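Glyco_hydro_cc domain-containing protein (Blastomyces gilchristii, PDB 6UB0) probably hydrolyses the beta-1,3-glucan curdlan as an exo-acting glucanase of glycoside hydrolase family 128, and binds laminaribiose at the -2 and -1 subsites. Local coordinates at residues A[46-60]-A[92-104]. Numbering follows the deposited sequence.
Sequences LWGPRGYGSWNADAE and AYQKYMNPYAARA. With BGC (beta-D-glucopyranose), chain B.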
loop_
_atom_site.group_PDB
_atom_site.type_symbol
_atom_site.label_atom_id
_atom_site.label_comp_id
_atom_site.label_asym_id
_atom_site.label_seq_id
_atom_site.Cartn_x
_atom_site.Cartn_y
_atom_site.Cartn_z
ATOM N N LEU A 46 -4.271 9.927 -0.690
ATOM C CA LEU A 46 -3.867 11.189 -0.018
ATOM C C LEU A 46 -2.436 11.031 0.505
ATOM O O LEU A 46 -2.261 10.442 1.517
ATOM C CB LEU A 46 -4.846 11.494 1.115
ATOM C CG LEU A 46 -4.578 12.818 1.827
ATOM C CD1 LEU A 46 -4.318 13.891 0.795
ATOM C CD2 LEU A 46 -5.746 13.209 2.760
ATOM N N TRP A 47 -1.460 11.493 -0.254
ATOM C CA TRP A 47 -0.016 11.197 -0.051
ATOM C C TRP A 47 0.491 11.871 1.221
ATOM O O TRP A 47 1.355 11.303 1.893
ATOM C CB TRP A 47 0.737 11.679 -1.283
ATOM C CG TRP A 47 2.191 11.351 -1.263
ATOM C CD1 TRP A 47 2.793 10.241 -1.776
ATOM C CD2 TRP A 47 3.224 12.122 -0.629
ATOM N NE1 TRP A 47 4.142 10.312 -1.592
ATOM C CE2 TRP A 47 4.428 11.432 -0.849
ATOM C CE3 TRP A 47 3.255 13.340 0.074
ATOM C CZ2 TRP A 47 5.654 11.937 -0.392
ATOM C CZ3 TRP A 47 4.463 13.824 0.535
ATOM C CH2 TRP A 47 5.642 13.123 0.306
ATOM N N GLY A 48 0.027 13.092 1.423
ATOM C CA GLY A 48 0.480 14.017 2.476
ATOM C C GLY A 48 -0.144 15.397 2.287
ATOM O O GLY A 48 -0.910 15.660 1.349
ATOM N N PRO A 49 0.286 16.363 3.131
ATOM C CA PRO A 49 -0.240 17.724 3.081
ATOM C C PRO A 49 -0.317 18.394 1.703
ATOM O O PRO A 49 -1.221 19.209 1.488
ATOM C CB PRO A 49 0.785 18.510 3.903
ATOM C CG PRO A 49 1.423 17.495 4.816
ATOM C CD PRO A 49 1.392 16.176 4.068
ATOM N N ARG A 50 0.663 18.112 0.831
ATOM C CA ARG A 50 0.714 18.716 -0.527
ATOM C C ARG A 50 -0.574 18.392 -1.290
ATOM O O ARG A 50 -0.827 19.046 -2.279
ATOM C CB ARG A 50 1.927 18.229 -1.320
ATOM C CG ARG A 50 1.872 16.771 -1.748
ATOM C CD ARG A 50 3.180 16.461 -2.438
ATOM N NE ARG A 50 3.326 15.134 -3.017
ATOM C CZ ARG A 50 4.473 14.437 -3.021
ATOM N NH1 ARG A 50 5.565 14.915 -2.432
ATOM N NH2 ARG A 50 4.511 13.238 -3.567
ATOM N N GLY A 51 -1.338 17.392 -0.847
ATOM C CA GLY A 51 -2.556 16.925 -1.550
ATOM C C GLY A 51 -3.848 17.404 -0.904
ATOM O O GLY A 51 -4.916 17.137 -1.495
ATOM N N TYR A 52 -3.768 18.074 0.263
ATOM C CA TYR A 52 -4.934 18.491 1.079
ATOM C C TYR A 52 -5.834 19.398 0.245
ATOM O O TYR A 52 -7.088 19.223 0.282
ATOM C CB TYR A 52 -4.490 19.247 2.330
ATOM C CG TYR A 52 -3.832 18.415 3.394
ATOM C CD1 TYR A 52 -3.719 17.035 3.293
ATOM C CD2 TYR A 52 -3.339 19.019 4.534
ATOM C CE1 TYR A 52 -3.137 16.278 4.294
ATOM C CE2 TYR A 52 -2.743 18.283 5.545
ATOM C CZ TYR A 52 -2.623 16.911 5.421
ATOM O OH TYR A 52 -2.061 16.222 6.452
ATOM N N GLY A 53 -5.193 20.265 -0.535
ATOM C CA GLY A 53 -5.813 21.219 -1.460
ATOM C C GLY A 53 -6.869 20.600 -2.350
ATOM O O GLY A 53 -7.888 21.237 -2.524
ATOM N N SER A 54 -6.627 19.410 -2.916
ATOM C CA SER A 54 -7.494 18.791 -3.957
ATOM C C SER A 54 -8.235 17.556 -3.428
ATOM O O SER A 54 -9.113 17.019 -4.138
ATOM C CB SER A 54 -6.697 18.474 -5.196
ATOM O OG SER A 54 -5.824 17.394 -4.965
ATOM N N TRP A 55 -7.883 17.092 -2.237
ATOM C CA TRP A 55 -8.337 15.777 -1.717
ATOM C C TRP A 55 -9.868 15.662 -1.760
ATOM O O TRP A 55 -10.383 14.618 -2.161
ATOM C CB TRP A 55 -7.825 15.561 -0.305
ATOM C CG TRP A 55 -8.252 14.245 0.227
ATOM C CD1 TRP A 55 -8.961 13.998 1.361
ATOM C CD2 TRP A 55 -8.000 12.979 -0.391
ATOM N NE1 TRP A 55 -9.187 12.659 1.485
ATOM C CE2 TRP A 55 -8.565 12.004 0.455
ATOM C CE3 TRP A 55 -7.316 12.580 -1.548
ATOM C CZ2 TRP A 55 -8.455 10.645 0.184
ATOM C CZ3 TRP A 55 -7.233 11.232 -1.829
ATOM C CH2 TRP A 55 -7.797 10.284 -0.981
ATOM N N ASN A 56 -10.598 16.689 -1.333
ATOM C CA ASN A 56 -12.080 16.620 -1.393
ATOM C C ASN A 56 -12.435 16.122 -2.803
ATOM O O ASN A 56 -13.169 15.066 -2.912
ATOM C CB ASN A 56 -12.583 17.972 -0.913
ATOM C CG ASN A 56 -11.615 18.358 0.180
ATOM O OD1 ASN A 56 -10.531 18.922 -0.088
ATOM N ND2 ASN A 56 -11.848 17.794 1.354
ATOM N N ALA A 57 -12.018 16.953 -3.782
ATOM C CA ALA A 57 -12.378 16.838 -5.210
ATOM C C ALA A 57 -11.910 15.486 -5.699
ATOM O O ALA A 57 -12.659 14.823 -6.408
ATOM C CB ALA A 57 -11.741 17.949 -6.000
ATOM N N ASP A 58 -10.707 15.080 -5.294
ATOM C CA ASP A 58 -10.069 13.836 -5.801
ATOM C C ASP A 58 -10.844 12.628 -5.271
ATOM O O ASP A 58 -11.206 11.779 -6.092
ATOM C CB ASP A 58 -8.589 13.795 -5.429
ATOM C CG ASP A 58 -7.745 14.945 -5.962
ATOM O OD1 ASP A 58 -7.911 15.318 -7.135
ATOM O OD2 ASP A 58 -6.851 15.393 -5.202
ATOM N N ALA A 59 -11.148 12.580 -3.963
ATOM C CA ALA A 59 -11.969 11.498 -3.363
ATOM C C ALA A 59 -13.330 11.427 -4.104
ATOM O O ALA A 59 -13.870 10.307 -4.358
ATOM C CB ALA A 59 -12.122 11.719 -1.872
ATOM N N GLU A 60 -13.884 12.585 -4.480
ATOM C CA GLU A 60 -15.198 12.628 -5.177
ATOM C C GLU A 60 -15.119 11.886 -6.521
ATOM O O GLU A 60 -15.987 11.038 -6.717
ATOM C CB GLU A 60 -15.690 14.070 -5.365
ATOM C CG GLU A 60 -16.605 14.684 -4.262
ATOM C CD GLU A 60 -17.588 13.855 -3.338
ATOM O OE1 GLU A 60 -18.226 12.929 -3.858
ATOM O OE2 GLU A 60 -17.804 14.237 -2.144
ATOM N N ALA A 92 -5.156 15.332 10.560
ATOM C CA ALA A 92 -5.417 15.464 9.114
ATOM C C ALA A 92 -6.202 14.238 8.635
ATOM O O ALA A 92 -6.911 14.361 7.622
ATOM C CB ALA A 92 -4.121 15.639 8.380
ATOM N N TYR A 93 -6.021 13.093 9.312
ATOM C CA TYR A 93 -6.734 11.847 8.952
ATOM C C TYR A 93 -8.206 12.109 9.214
ATOM O O TYR A 93 -8.980 12.049 8.247
ATOM C CB TYR A 93 -6.323 10.608 9.749
ATOM C CG TYR A 93 -6.851 9.332 9.138
ATOM C CD1 TYR A 93 -6.179 8.661 8.115
ATOM C CD2 TYR A 93 -8.048 8.781 9.574
ATOM C CE1 TYR A 93 -6.692 7.489 7.546
ATOM C CE2 TYR A 93 -8.568 7.623 9.016
ATOM C CZ TYR A 93 -7.896 6.965 8.002
ATOM O OH TYR A 93 -8.485 5.826 7.514
ATOM N N GLN A 94 -8.502 12.418 10.487
ATOM C CA GLN A 94 -9.867 12.656 11.014
ATOM C C GLN A 94 -10.540 13.681 10.131
ATOM O O GLN A 94 -11.731 13.462 9.812
ATOM C CB GLN A 94 -9.822 13.112 12.464
ATOM C CG GLN A 94 -9.787 11.914 13.384
ATOM C CD GLN A 94 -9.693 12.362 14.808
ATOM O OE1 GLN A 94 -10.667 12.832 15.388
ATOM N NE2 GLN A 94 -8.521 12.195 15.374
ATOM N N LYS A 95 -9.795 14.720 9.758
ATOM C CA LYS A 95 -10.283 15.829 8.902
ATOM C C LYS A 95 -10.581 15.361 7.471
ATOM O O LYS A 95 -11.661 15.707 6.978
ATOM C CB LYS A 95 -9.312 17.008 8.863
ATOM C CG LYS A 95 -9.779 18.204 8.037
ATOM C CD LYS A 95 -9.017 19.498 8.383
ATOM C CE LYS A 95 -8.823 20.424 7.193
ATOM N NZ LYS A 95 -9.973 21.348 6.971
ATOM N N TYR A 96 -9.644 14.683 6.810
ATOM C CA TYR A 96 -9.594 14.563 5.328
ATOM C C TYR A 96 -10.023 13.157 4.874
ATOM O O TYR A 96 -10.526 13.037 3.751
ATOM C CB TYR A 96 -8.197 14.922 4.799
ATOM C CG TYR A 96 -7.903 16.402 4.720
ATOM C CD1 TYR A 96 -8.513 17.190 3.760
ATOM C CD2 TYR A 96 -6.961 17.002 5.550
ATOM C CE1 TYR A 96 -8.242 18.546 3.651
ATOM C CE2 TYR A 96 -6.661 18.357 5.447
ATOM C CZ TYR A 96 -7.314 19.136 4.494
ATOM O OH TYR A 96 -7.078 20.493 4.379
ATOM N N MET A 97 -9.872 12.134 5.719
ATOM C CA MET A 97 -10.276 10.742 5.397
ATOM C C MET A 97 -11.648 10.351 6.018
ATOM O O MET A 97 -12.503 9.815 5.261
ATOM C CB MET A 97 -9.169 9.797 5.856
ATOM C CG MET A 97 -7.798 10.173 5.254
ATOM S SD MET A 97 -7.571 9.746 3.501
ATOM C CE MET A 97 -7.883 7.981 3.516
ATOM N N ASN A 98 -11.827 10.464 7.350
ATOM C CA ASN A 98 -13.051 10.006 8.083
ATOM C C ASN A 98 -14.348 10.356 7.350
ATOM O O ASN A 98 -15.325 9.643 7.495
ATOM C CB ASN A 98 -13.187 10.626 9.479
ATOM C CG ASN A 98 -12.538 9.793 10.561
ATOM O OD1 ASN A 98 -11.641 9.012 10.279
ATOM N ND2 ASN A 98 -12.960 9.957 11.805
ATOM N N PRO A 99 -14.453 11.553 6.732
ATOM C CA PRO A 99 -15.626 11.961 5.956
ATOM C C PRO A 99 -16.128 11.025 4.854
ATOM O O PRO A 99 -17.253 11.109 4.551
ATOM C CB PRO A 99 -15.186 13.240 5.225
ATOM C CG PRO A 99 -13.785 13.571 5.756
ATOM C CD PRO A 99 -13.573 12.708 6.980
ATOM N N TYR A 100 -15.247 10.233 4.251
ATOM C CA TYR A 100 -15.574 9.273 3.166
ATOM C C TYR A 100 -15.817 7.871 3.717
ATOM O O TYR A 100 -15.895 6.942 2.936
ATOM C CB TYR A 100 -14.451 9.291 2.130
ATOM C CG TYR A 100 -14.249 10.677 1.603
ATOM C CD1 TYR A 100 -15.088 11.169 0.634
ATOM C CD2 TYR A 100 -13.292 11.524 2.156
ATOM C CE1 TYR A 100 -14.949 12.452 0.156
ATOM C CE2 TYR A 100 -13.183 12.834 1.730
ATOM C CZ TYR A 100 -14.024 13.291 0.734
ATOM O OH TYR A 100 -13.934 14.556 0.256
ATOM N N ALA A 101 -15.919 7.728 5.029
ATOM C CA ALA A 101 -16.066 6.419 5.706
ATOM C C ALA A 101 -17.304 5.679 5.192
ATOM O O ALA A 101 -17.239 4.446 5.096
ATOM C CB ALA A 101 -16.156 6.608 7.192
ATOM N N ALA A 102 -18.380 6.402 4.896
ATOM C CA ALA A 102 -19.679 5.802 4.513
ATOM C C ALA A 102 -19.578 5.246 3.082
ATOM O O ALA A 102 -20.234 4.239 2.787
ATOM C CB ALA A 102 -20.794 6.813 4.688
ATOM N N ARG A 103 -18.700 5.817 2.255
ATOM C CA ARG A 103 -18.653 5.542 0.799
ATOM C C ARG A 103 -17.393 4.757 0.406
ATOM O O ARG A 103 -17.315 4.267 -0.704
ATOM C CB ARG A 103 -18.864 6.866 0.064
ATOM C CG ARG A 103 -20.329 7.290 0.096
ATOM C CD ARG A 103 -20.667 8.731 -0.291
ATOM N NE ARG A 103 -19.756 9.784 0.169
ATOM C CZ ARG A 103 -19.231 10.726 -0.611
ATOM N NH1 ARG A 103 -19.494 10.735 -1.910
ATOM N NH2 ARG A 103 -18.378 11.610 -0.096
ATOM N N ALA A 104 -16.452 4.548 1.311
ATOM C CA ALA A 104 -15.196 3.886 0.931
ATOM C C ALA A 104 -14.516 3.342 2.179
ATOM O O ALA A 104 -14.743 3.898 3.315
ATOM C CB ALA A 104 -14.345 4.889 0.190
HETATM C C2 BGC B . 7.216 8.378 -3.773
HETATM C C3 BGC B . 6.155 8.453 -4.831
HETATM C C4 BGC B . 6.678 7.673 -6.016
HETATM C C5 BGC B . 7.057 6.239 -5.587
HETATM C C6 BGC B . 7.710 5.283 -6.596
HETATM C C1 BGC B . 7.620 6.969 -3.436
HETATM O O2 BGC B . 6.626 8.984 -2.617
HETATM O O3 BGC B . 5.724 9.816 -5.128
HETATM O O4 BGC B . 5.615 7.770 -6.964
HETATM O O5 BGC B . 8.068 6.220 -4.573
HETATM O O6 BGC B . 8.810 6.003 -7.217
#
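Trp55 turns the N-H edge of its indole to Tyr96 O, while Met97 and Tyr100 come in obliquely; this is the tightly packed, buried part of the contact. With CG anti to the backbone N (chi1 -179°), the ring leaves helix 52-60 toward the other segment and sets NE1 2.7 Å from Tyr96 O. The N-H points well off that oxygen (128°), which makes the bond weak. Leu46 CB and Ala59 CB hold the indole from opposite faces. Met97, bent at chi2 and chi3, brings SD to 3.5 Å from Trp55 CZ2, a Met-aromatic contact. Leu46 CD2 reaches Tyr96 CB at 3.6 Å. Ala59 also lays its methyl over a face of Tyr100, CB 3.6 Å from the ring centroid in a CH-pi contact, while Leu70 of strand 69-71 touches both Met97 and Tyr100. Tyr52 and Tyr96, though partly exposed, pack closely in an offset stack, planes 24° apart; Pro49 CA lies over the other face of Tyr52. Toward solvent the contact thins out: exposed Glu60 and Arg103 make a two-pronged salt bridge, nearly straight from NH1 to OE1 (3.2 Å) but weak from NH2 to OE2. Beyond Leu46, Trp47 NE1 donates to O2 of the bound beta-D-glucopyranose at 3.0 Å. Neighbouring outer helices, with the turn after one resting on a strand of the parallel barrel sheet, are characteristic of the TIM barrel, here beside a sugar-binding loop.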